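Uncharacterized protein (Xanthomonas campestris pv. campestris, PDB 3HIU) is of unknown function but adopts a ferritin-like antiparallel helical bundle whose acidic interior holds a sodium ion. Local coordinates at residues M24-A29 / Q44-T49; I99-E104 / E139-L144; L106-Y111 / D132-E137. All blocks are in the same frame, centred on the assembly; numbering follows the deposited sequence. Where two conformers were deposited one is given.

Contact 1: M24-A29 / Q44-T49. With NA (sodium ion), chain J.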
loop_
_atom_site.group_PDB
_atom_site.type_symbol
_atom_site.label_atom_id
_atom_site.label_comp_id
_atom_site.label_asym_id
_atom_site.label_seq_id
_atom_site.Cartn_x
_atom_site.Cartn_y
_atom_site.Cartn_z
HETATM N N MSE B 24 -8.320 -9.830 -6.523
HETATM C CA MSE B 24 -8.770 -8.557 -5.961
HETATM C C MSE B 24 -9.150 -7.560 -7.058
HETATM O O MSE B 24 -10.043 -6.729 -6.883
HETATM C CB MSE B 24 -7.691 -7.959 -5.055
HETATM C CG MSE B 24 -8.152 -6.749 -4.233
HETATM SE SE MSE B 24 -6.681 -5.910 -3.255
HETATM C CE MSE B 24 -5.683 -7.549 -2.824
HETATM N N MSE B 25 -8.464 -7.646 -8.191
HETATM C CA MSE B 25 -8.776 -6.807 -9.332
HETATM C C MSE B 25 -9.955 -7.358 -10.110
HETATM O O MSE B 25 -10.880 -6.618 -10.450
HETATM C CB MSE B 25 -7.575 -6.712 -10.252
HETATM C CG MSE B 25 -6.342 -6.188 -9.561
HETATM SE SE MSE B 25 -5.042 -5.636 -10.870
HETATM C CE MSE B 25 -4.691 -7.368 -11.651
ATOM N N ALA B 26 -9.907 -8.655 -10.406
ATOM C CA ALA B 26 -10.991 -9.334 -11.112
ATOM C C ALA B 26 -12.305 -9.213 -10.343
ATOM O O ALA B 26 -13.366 -9.592 -10.842
ATOM C CB ALA B 26 -10.643 -10.798 -11.346
ATOM N N ALA B 27 -12.227 -8.679 -9.127
ATOM C CA ALA B 27 -13.411 -8.468 -8.303
ATOM C C ALA B 27 -13.728 -6.989 -8.085
ATOM O O ALA B 27 -14.863 -6.644 -7.761
ATOM C CB ALA B 27 -13.269 -9.183 -6.970
HETATM N N MSE B 28 -12.738 -6.114 -8.249
HETATM C CA MSE B 28 -13.007 -4.683 -8.153
HETATM C C MSE B 28 -13.622 -4.237 -9.471
HETATM O O MSE B 28 -14.442 -3.318 -9.513
HETATM C CB MSE B 28 -11.739 -3.886 -7.872
HETATM C CG MSE B 28 -11.968 -2.626 -7.044
HETATM SE SE MSE B 28 -12.107 -2.916 -5.097
HETATM C CE MSE B 28 -13.958 -3.503 -4.939
ATOM N N ALA B 29 -13.223 -4.912 -10.544
ATOM C CA ALA B 29 -13.768 -4.661 -11.872
ATOM C C ALA B 29 -15.271 -4.924 -11.918
ATOM O O ALA B 29 -16.010 -4.211 -12.600
ATOM C CB ALA B 29 -13.050 -5.513 -12.902
ATOM N N GLN B 44 -7.525 -4.567 -17.948
ATOM C CA GLN B 44 -6.228 -4.672 -18.603
ATOM C C GLN B 44 -5.146 -5.155 -17.649
ATOM O O GLN B 44 -4.207 -5.837 -18.065
ATOM C CB GLN B 44 -5.828 -3.314 -19.174
ATOM C CG GLN B 44 -4.415 -3.249 -19.728
ATOM C CD GLN B 44 -4.048 -1.845 -20.174
ATOM O OE1 GLN B 44 -4.891 -0.944 -20.174
ATOM N NE2 GLN B 44 -2.790 -1.651 -20.554
ATOM N N HIS B 45 -5.265 -4.793 -16.374
ATOM C CA HIS B 45 -4.262 -5.208 -15.394
ATOM C C HIS B 45 -4.512 -6.613 -14.842
ATOM O O HIS B 45 -3.584 -7.266 -14.357
ATOM C CB HIS B 45 -4.114 -4.188 -14.259
ATOM C CG HIS B 45 -2.811 -4.293 -13.518
ATOM N ND1 HIS B 45 -1.622 -4.600 -14.143
ATOM C CD2 HIS B 45 -2.509 -4.110 -12.211
ATOM C CE1 HIS B 45 -0.647 -4.615 -13.253
ATOM N NE2 HIS B 45 -1.159 -4.322 -12.071
ATOM N N VAL B 46 -5.756 -7.080 -14.924
ATOM C CA VAL B 46 -6.040 -8.473 -14.578
ATOM C C VAL B 46 -5.304 -9.406 -15.537
ATOM O O VAL B 46 -4.842 -10.475 -15.140
ATOM C CB VAL B 46 -7.550 -8.795 -14.560
ATOM C CG1 VAL B 46 -7.775 -10.305 -14.542
ATOM C CG2 VAL B 46 -8.205 -8.159 -13.349
ATOM N N GLU B 47 -5.173 -8.983 -16.793
ATOM C CA GLU B 47 -4.461 -9.772 -17.798
ATOM C C GLU B 47 -2.939 -9.626 -17.666
ATOM O O GLU B 47 -2.207 -10.604 -17.761
ATOM C CB GLU B 47 -4.929 -9.390 -19.202
ATOM C CG GLU B 47 -6.383 -9.739 -19.484
ATOM C CD GLU B 47 -6.565 -11.197 -19.864
ATOM O OE1 GLU B 47 -7.703 -11.714 -19.764
ATOM O OE2 GLU B 47 -5.561 -11.825 -20.267
ATOM N N GLU B 48 -2.480 -8.401 -17.445
ATOM C CA GLU B 48 -1.080 -8.134 -17.143
ATOM C C GLU B 48 -0.592 -8.952 -15.935
ATOM O O GLU B 48 0.496 -9.530 -15.987
ATOM C CB GLU B 48 -0.851 -6.630 -16.902
ATOM C CG GLU B 48 -0.615 -5.813 -18.179
ATOM C CD GLU B 48 -1.265 -4.422 -18.166
ATOM O OE1 GLU B 48 -1.545 -3.889 -19.267
ATOM O OE2 GLU B 48 -1.501 -3.859 -17.074
ATOM N N THR B 49 -1.388 -8.996 -14.858
ATOM C CA THR B 49 -1.036 -9.763 -13.654
ATOM C C THR B 49 -0.856 -11.238 -13.963
ATOM O O THR B 49 0.156 -11.841 -13.609
ATOM C CB THR B 49 -2.109 -9.654 -12.554
ATOM O OG1 THR B 49 -1.958 -8.410 -11.867
ATOM C CG2 THR B 49 -1.952 -10.782 -11.540
HETATM NA NA NA J . -0.257 -6.958 -10.620
#

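Contact 2: I99-E104 / E139-L144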
loop_
_atom_site.group_PDB
_atom_site.type_symbol
_atom_site.label_atom_id
_atom_site.label_comp_id
_atom_site.label_asym_id
_atom_site.label_seq_id
_atom_site.Cartn_x
_atom_site.Cartn_y
_atom_site.Cartn_z
ATOM N N ILE B 99 -7.378 0.951 -1.691
ATOM C CA ILE B 99 -6.689 -0.298 -1.440
ATOM C C ILE B 99 -5.928 -0.702 -2.703
ATOM O O ILE B 99 -4.828 -1.240 -2.625
ATOM C CB ILE B 99 -7.678 -1.416 -1.070
ATOM C CG1 ILE B 99 -8.678 -0.930 -0.022
ATOM C CG2 ILE B 99 -6.936 -2.636 -0.563
ATOM C CD1 ILE B 99 -9.849 -1.877 0.169
ATOM N N SER B 100 -6.523 -0.436 -3.867
ATOM C CA SER B 100 -5.895 -0.764 -5.146
ATOM C C SER B 100 -4.531 -0.138 -5.206
ATOM O O SER B 100 -3.560 -0.753 -5.645
ATOM C CB SER B 100 -6.708 -0.217 -6.316
ATOM O OG SER B 100 -7.772 -1.071 -6.654
ATOM N N TYR B 101 -4.480 1.113 -4.778
ATOM C CA TYR B 101 -3.256 1.903 -4.821
ATOM C C TYR B 101 -2.208 1.405 -3.806
ATOM O O TYR B 101 -1.019 1.324 -4.129
ATOM C CB TYR B 101 -3.618 3.374 -4.588
ATOM C CG TYR B 101 -2.455 4.336 -4.507
ATOM C CD1 TYR B 101 -1.845 4.832 -5.665
ATOM C CD2 TYR B 101 -1.984 4.778 -3.271
ATOM C CE1 TYR B 101 -0.789 5.730 -5.588
ATOM C CE2 TYR B 101 -0.929 5.673 -3.184
ATOM C CZ TYR B 101 -0.332 6.145 -4.341
ATOM O OH TYR B 101 0.721 7.034 -4.244
ATOM N N ALA B 102 -2.661 1.055 -2.597
ATOM C CA ALA B 102 -1.790 0.549 -1.532
ATOM C C ALA B 102 -1.193 -0.814 -1.864
ATOM O O ALA B 102 -0.027 -1.059 -1.587
ATOM C CB ALA B 102 -2.538 0.483 -0.208
ATOM N N PHE B 103 -1.995 -1.702 -2.449
ATOM C CA PHE B 103 -1.475 -3.000 -2.863
ATOM C C PHE B 103 -0.455 -2.842 -3.985
ATOM O O PHE B 103 0.545 -3.552 -4.012
ATOM C CB PHE B 103 -2.598 -3.956 -3.285
ATOM C CG PHE B 103 -2.194 -5.424 -3.279
ATOM C CD1 PHE B 103 -1.803 -6.063 -4.455
ATOM C CD2 PHE B 103 -2.209 -6.168 -2.093
ATOM C CE1 PHE B 103 -1.433 -7.415 -4.447
ATOM C CE2 PHE B 103 -1.848 -7.517 -2.080
ATOM C CZ PHE B 103 -1.460 -8.137 -3.258
ATOM N N GLU B 104 -0.702 -1.908 -4.904
ATOM C CA GLU B 104 0.227 -1.646 -6.011
ATOM C C GLU B 104 1.545 -1.096 -5.470
ATOM O O GLU B 104 2.575 -1.128 -6.152
ATOM C CB GLU B 104 -0.366 -0.659 -7.026
ATOM C CG GLU B 104 -1.574 -1.172 -7.822
ATOM C CD GLU B 104 -1.240 -2.351 -8.728
ATOM O OE1 GLU B 104 -0.064 -2.762 -8.783
ATOM O OE2 GLU B 104 -2.162 -2.869 -9.389
ATOM N N GLU B 139 3.463 2.076 -13.144
ATOM C CA GLU B 139 2.546 2.567 -14.166
ATOM C C GLU B 139 1.100 2.530 -13.659
ATOM O O GLU B 139 0.354 3.509 -13.764
ATOM C CB GLU B 139 2.691 1.710 -15.433
ATOM C CG GLU B 139 2.347 2.409 -16.746
ATOM C CD GLU B 139 0.962 2.066 -17.262
ATOM O OE1 GLU B 139 -0.030 2.313 -16.546
ATOM O OE2 GLU B 139 0.866 1.560 -18.399
HETATM N N MSE B 140 0.708 1.382 -13.099
HETATM C CA MSE B 140 -0.672 1.161 -12.647
HETATM C C MSE B 140 -1.036 2.029 -11.441
HETATM O O MSE B 140 -2.099 2.659 -11.405
HETATM C CB MSE B 140 -0.877 -0.321 -12.319
HETATM C CG MSE B 140 -2.285 -0.699 -11.842
HETATM SE SE MSE B 140 -3.733 -0.291 -13.098
HETATM C CE MSE B 140 -4.971 -1.685 -12.585
ATOM N N ALA B 141 -0.135 2.049 -10.461
ATOM C CA ALA B 141 -0.313 2.843 -9.257
ATOM C C ALA B 141 -0.502 4.301 -9.644
ATOM O O ALA B 141 -1.358 5.008 -9.085
ATOM C CB ALA B 141 0.903 2.681 -8.343
ATOM N N GLU B 142 0.308 4.744 -10.607
ATOM C CA GLU B 142 0.191 6.091 -11.148
ATOM C C GLU B 142 -1.173 6.337 -11.774
ATOM O O GLU B 142 -1.731 7.425 -11.659
ATOM C CB GLU B 142 1.274 6.344 -12.188
ATOM C CG GLU B 142 2.539 6.939 -11.628
ATOM C CD GLU B 142 3.403 7.557 -12.705
ATOM O OE1 GLU B 142 4.639 7.611 -12.518
ATOM O OE2 GLU B 142 2.846 7.986 -13.741
ATOM N N TRP B 143 -1.713 5.325 -12.440
ATOM C CA TRP B 143 -3.006 5.492 -13.086
ATOM C C TRP B 143 -4.100 5.818 -12.073
ATOM O O TRP B 143 -4.940 6.681 -12.309
ATOM C CB TRP B 143 -3.383 4.251 -13.896
ATOM C CG TRP B 143 -4.515 4.510 -14.858
ATOM C CD1 TRP B 143 -4.412 4.759 -16.202
ATOM C CD2 TRP B 143 -5.922 4.564 -14.549
ATOM N NE1 TRP B 143 -5.661 4.954 -16.745
ATOM C CE2 TRP B 143 -6.602 4.839 -15.756
ATOM C CE3 TRP B 143 -6.664 4.399 -13.375
ATOM C CZ2 TRP B 143 -7.994 4.957 -15.816
ATOM C CZ3 TRP B 143 -8.044 4.513 -13.441
ATOM C CH2 TRP B 143 -8.692 4.792 -14.652
ATOM N N LEU B 144 -4.080 5.130 -10.941
ATOM C CA LEU B 144 -5.146 5.265 -9.957
ATOM C C LEU B 144 -5.111 6.590 -9.193
ATOM O O LEU B 144 -6.158 7.201 -8.961
ATOM C CB LEU B 144 -5.093 4.105 -8.955
ATOM C CG LEU B 144 -5.207 2.665 -9.443
ATOM C CD1 LEU B 144 -4.711 1.776 -8.332
ATOM C CD2 LEU B 144 -6.643 2.353 -9.787
#

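Contact 3: L106-Y111 / D132-E137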
loop_
_atom_site.group_PDB
_atom_site.type_symbol
_atom_site.label_atom_id
_atom_site.label_comp_id
_atom_site.label_asym_id
_atom_site.label_seq_id
_atom_site.Cartn_x
_atom_site.Cartn_y
_atom_site.Cartn_z
ATOM N N LEU B 106 2.535 -2.147 -2.185
ATOM C CA LEU B 106 3.035 -3.384 -1.622
ATOM C C LEU B 106 3.838 -4.083 -2.701
ATOM O O LEU B 106 4.966 -4.495 -2.482
ATOM C CB LEU B 106 1.877 -4.281 -1.179
ATOM C CG LEU B 106 2.272 -5.530 -0.386
ATOM C CD1 LEU B 106 3.224 -5.155 0.734
ATOM C CD2 LEU B 106 1.036 -6.238 0.174
ATOM N N GLU B 107 3.255 -4.200 -3.884
ATOM C CA GLU B 107 3.925 -4.872 -4.994
ATOM C C GLU B 107 5.245 -4.206 -5.384
ATOM O O GLU B 107 6.272 -4.882 -5.509
ATOM C CB GLU B 107 2.991 -4.986 -6.204
ATOM C CG GLU B 107 1.859 -5.995 -6.018
ATOM C CD GLU B 107 1.144 -6.310 -7.320
ATOM O OE1 GLU B 107 1.277 -7.446 -7.815
ATOM O OE2 GLU B 107 0.458 -5.413 -7.857
ATOM N N ILE B 108 5.217 -2.888 -5.582
ATOM C CA ILE B 108 6.438 -2.116 -5.830
ATOM C C ILE B 108 7.542 -2.521 -4.847
ATOM O O ILE B 108 8.539 -3.133 -5.229
ATOM C CB ILE B 108 6.182 -0.602 -5.707
ATOM C CG1 ILE B 108 5.297 -0.113 -6.854
ATOM C CG2 ILE B 108 7.490 0.159 -5.689
ATOM C CD1 ILE B 108 4.425 1.081 -6.491
ATOM N N ALA B 109 7.356 -2.192 -3.576
ATOM C CA ALA B 109 8.349 -2.523 -2.575
ATOM C C ALA B 109 8.877 -3.952 -2.752
ATOM O O ALA B 109 10.086 -4.173 -2.772
ATOM C CB ALA B 109 7.792 -2.310 -1.182
ATOM N N SER B 110 7.980 -4.921 -2.898
ATOM C CA SER B 110 8.406 -6.317 -3.011
ATOM C C SER B 110 9.290 -6.572 -4.224
ATOM O O SER B 110 10.316 -7.250 -4.133
ATOM C CB SER B 110 7.194 -7.234 -3.079
ATOM O OG SER B 110 6.271 -6.868 -2.081
ATOM N N TYR B 111 8.886 -6.029 -5.363
ATOM C CA TYR B 111 9.631 -6.252 -6.582
ATOM C C TYR B 111 10.963 -5.501 -6.584
ATOM O O TYR B 111 11.954 -5.999 -7.114
ATOM C CB TYR B 111 8.771 -5.914 -7.796
ATOM C CG TYR B 111 7.764 -6.999 -8.121
ATOM C CD1 TYR B 111 8.190 -8.247 -8.551
ATOM C CD2 TYR B 111 6.394 -6.779 -7.995
ATOM C CE1 TYR B 111 7.287 -9.250 -8.857
ATOM C CE2 TYR B 111 5.470 -7.781 -8.296
ATOM C CZ TYR B 111 5.929 -9.017 -8.730
ATOM O OH TYR B 111 5.045 -10.031 -9.042
ATOM N N ASP B 132 10.731 -5.340 -14.747
ATOM C CA ASP B 132 9.708 -5.101 -15.752
ATOM C C ASP B 132 8.327 -5.189 -15.122
ATOM O O ASP B 132 7.466 -4.350 -15.391
ATOM C CB ASP B 132 9.856 -6.057 -16.940
ATOM C CG ASP B 132 11.011 -5.675 -17.853
ATOM O OD1 ASP B 132 11.246 -4.460 -18.032
ATOM O OD2 ASP B 132 11.689 -6.581 -18.388
ATOM N N ILE B 133 8.122 -6.192 -14.272
ATOM C CA ILE B 133 6.901 -6.259 -13.474
ATOM C C ILE B 133 6.784 -4.999 -12.609
ATOM O O ILE B 133 5.706 -4.420 -12.465
ATOM C CB ILE B 133 6.863 -7.528 -12.580
ATOM C CG1 ILE B 133 6.714 -8.786 -13.442
ATOM C CG2 ILE B 133 5.725 -7.440 -11.550
ATOM C CD1 ILE B 133 6.935 -10.088 -12.681
ATOM N N LEU B 134 7.908 -4.574 -12.043
ATOM C CA LEU B 134 7.947 -3.379 -11.197
ATOM C C LEU B 134 7.420 -2.128 -11.904
ATOM O O LEU B 134 6.621 -1.390 -11.343
ATOM C CB LEU B 134 9.374 -3.138 -10.681
ATOM C CG LEU B 134 9.676 -1.735 -10.142
ATOM C CD1 LEU B 134 8.761 -1.376 -8.970
ATOM C CD2 LEU B 134 11.136 -1.643 -9.742
ATOM N N GLN B 135 7.876 -1.906 -13.136
ATOM C CA GLN B 135 7.502 -0.725 -13.920
ATOM C C GLN B 135 5.999 -0.708 -14.208
ATOM O O GLN B 135 5.388 0.359 -14.291
ATOM C CB GLN B 135 8.301 -0.662 -15.233
ATOM C CG GLN B 135 8.970 0.699 -15.524
ATOM C CD GLN B 135 8.053 1.724 -16.201
ATOM O OE1 GLN B 135 7.186 1.376 -17.007
ATOM N NE2 GLN B 135 8.262 3.000 -15.884
ATOM N N GLN B 136 5.413 -1.896 -14.348
ATOM C CA GLN B 136 3.972 -2.024 -14.554
ATOM C C GLN B 136 3.173 -1.662 -13.301
ATOM O O GLN B 136 2.071 -1.112 -13.395
ATOM C CB GLN B 136 3.617 -3.447 -15.000
ATOM C CG GLN B 136 4.397 -3.955 -16.208
ATOM C CD GLN B 136 3.927 -5.332 -16.665
ATOM O OE1 GLN B 136 3.422 -6.127 -15.870
ATOM N NE2 GLN B 136 4.090 -5.616 -17.951
ATOM N N GLU B 137 3.722 -1.989 -12.129
ATOM C CA GLU B 137 3.063 -1.662 -10.863
ATOM C C GLU B 137 3.112 -0.159 -10.669
ATOM O O GLU B 137 2.122 0.471 -10.286
ATOM C CB GLU B 137 3.725 -2.388 -9.688
ATOM C CG GLU B 137 3.827 -3.892 -9.868
ATOM C CD GLU B 137 2.580 -4.482 -10.490
ATOM O OE1 GLU B 137 1.463 -4.023 -10.182
ATOM O OE2 GLU B 137 2.712 -5.416 -11.293
#

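Contact 1: M24-A29 / Q44-T49
Met25, built as selenomethionine, reaches across from one helix and drives its tip between His45 and Thr49 of the next, crossing the ring of His45 obliquely and meeting Thr49 tip to tip. The two helices run antiparallel at 163°, with 9.1 Å between the axes of the segments. In Met25, CG stands anti to the carbonyl carbon and beside the backbone N, and the chain stays extended until a bend at chi3 turns the methyl toward the His45 carbonyl and the Thr49 hydroxyl. SE then lies 3.2 Å from His45 CD2, oblique to the ring, while CE wedges in at 2.9 Å from Thr49 OG1 and equally near His45 O. These contacts are short and crowded; the long, flexible chain suits the place by reaching the slot. Val46 CG2 flanks the Met25 stem, 3.5 Å from CB, and also touches Ala26, whose small methyl permits close approach. The His45 ring is held at both nitrogens: ND1 gives its hydrogen to the anti lone pair of Glu48 OE2 at 3.0 Å, an oxygen also salt-bridged to Arg41, and NE2 is hydrogen-bonded to Glu137 on helix 124-159. Thr49 OG1, over the centre of one ring face, gives a weak bond to His45 O and binds sodium at 2.6 Å; Gln52 OE1 is the other protein ligand, and the Glu107 carboxylate lies close by. The two carboxylates would favour a protonated His45, whereas the nearby sodium would oppose it, so its charge is not settled.

Contact 2: I99-E104 / E139-L144
Among bonds made within the segments, Met140 O is the best-held polar atom, gripped by two backbone donors: Leu144 N at 3.2 Å and, weakly, Trp143 N. One residue on, Ala141 O takes a weak bond from Leu144 N and also meets the Tyr101 ring at its edge and in its plane, with CD1 3.5 Å away, a favourable polar contact for a ring C-H. Tyr101 comes there with CG anti to the backbone N. Leu144 points CD1 inward and presses it on Ser100 CB at 3.5 Å, tight for two carbons, and on the backbone N of Tyr101. Ser100 is small enough to allow this, and its OG turns back to Gly96 O. Glu104, bent at chi2 (-64°), packs CB against Ala141 CB at 3.8 Å and lays its carboxylate obliquely across Met140, with OE2 3.3 Å from CG, while OE1 faces the acids Glu107 and Glu137. The helices cross antiparallel at 156°, so helix 94-120 is packed along helix 124-159, with Met140 continuing onto Arg41 and Ile42 of helix 36-62, Phe103 facing helix 2-28, and Tyr101 meeting His105 of the second subunit ring to ring.

Contact 3: L106-Y111 / D132-E137
Segments 106-111 and 132-137 lie antiparallel at 157° with axes 9.0 Å apart, and Tyr111 and Leu134 bring their CA atoms within 5.7 Å. The ring of Tyr111 provides a flat floor for Ile133: CG2 sits over one face, 3.4 Å from the centroid and 19° off the normal, in a CH-pi contact displaced toward the hydroxyl end, so that CZ is its nearest atom at 3.2 Å. A branched methyl is well suited to this, because anti to the backbone N it is carried over the ring. On the next residue, Leu134 rests CB on Tyr111 CB and swings CD1 to Ile108 CG2 at 3.8 Å, the two side chains crossing at about a right angle. Ile108 and Glu137 slide past each other in opposite directions, which shields the aliphatic part of the glutamate. At the inner end, Glu107 OE2 comes 2.9 Å from Glu137 OE1, with carboxylate planes 50° apart. Two buried acids so close probably share a proton or lean on nearby positive charge; His45 holds Glu137 OE1, and sodium lies about 3 Å from the nearest side-chain atom of Glu107. Helix 36-62 packs on Ile133 and Tyr111 through Val56, helix 2-28 borders Glu107 and Tyr111 through Met17 and Ala14, and on the far side Leu106 and Ala109 pack on Gly98 of the second subunit.

Overall arrangement
From the N terminus, helix 2-28 turns back through a short connection into helix 36-62, and contact 1 closes that first antiparallel hairpin. A longer link, partly unmodelled, leads to helix 94-120, along which helix 124-159 returns. Contact 3 closes this second hairpin nearer its turn; contact 2 joins the same helices further out, so contact 3 is nested inside the loop of contact 2, and both follow contact 1 in series. The hairpins meet in the interior, where His45 joins contact 1 to both others, touching Glu104 and Met140 of contact 2 and bonding to Glu137 of contact 3. Glu104 OE1 and Glu137 OE1 lie 2.4 Å apart, probably sharing a proton, in a cluster reminiscent of ferritin-like metal sites.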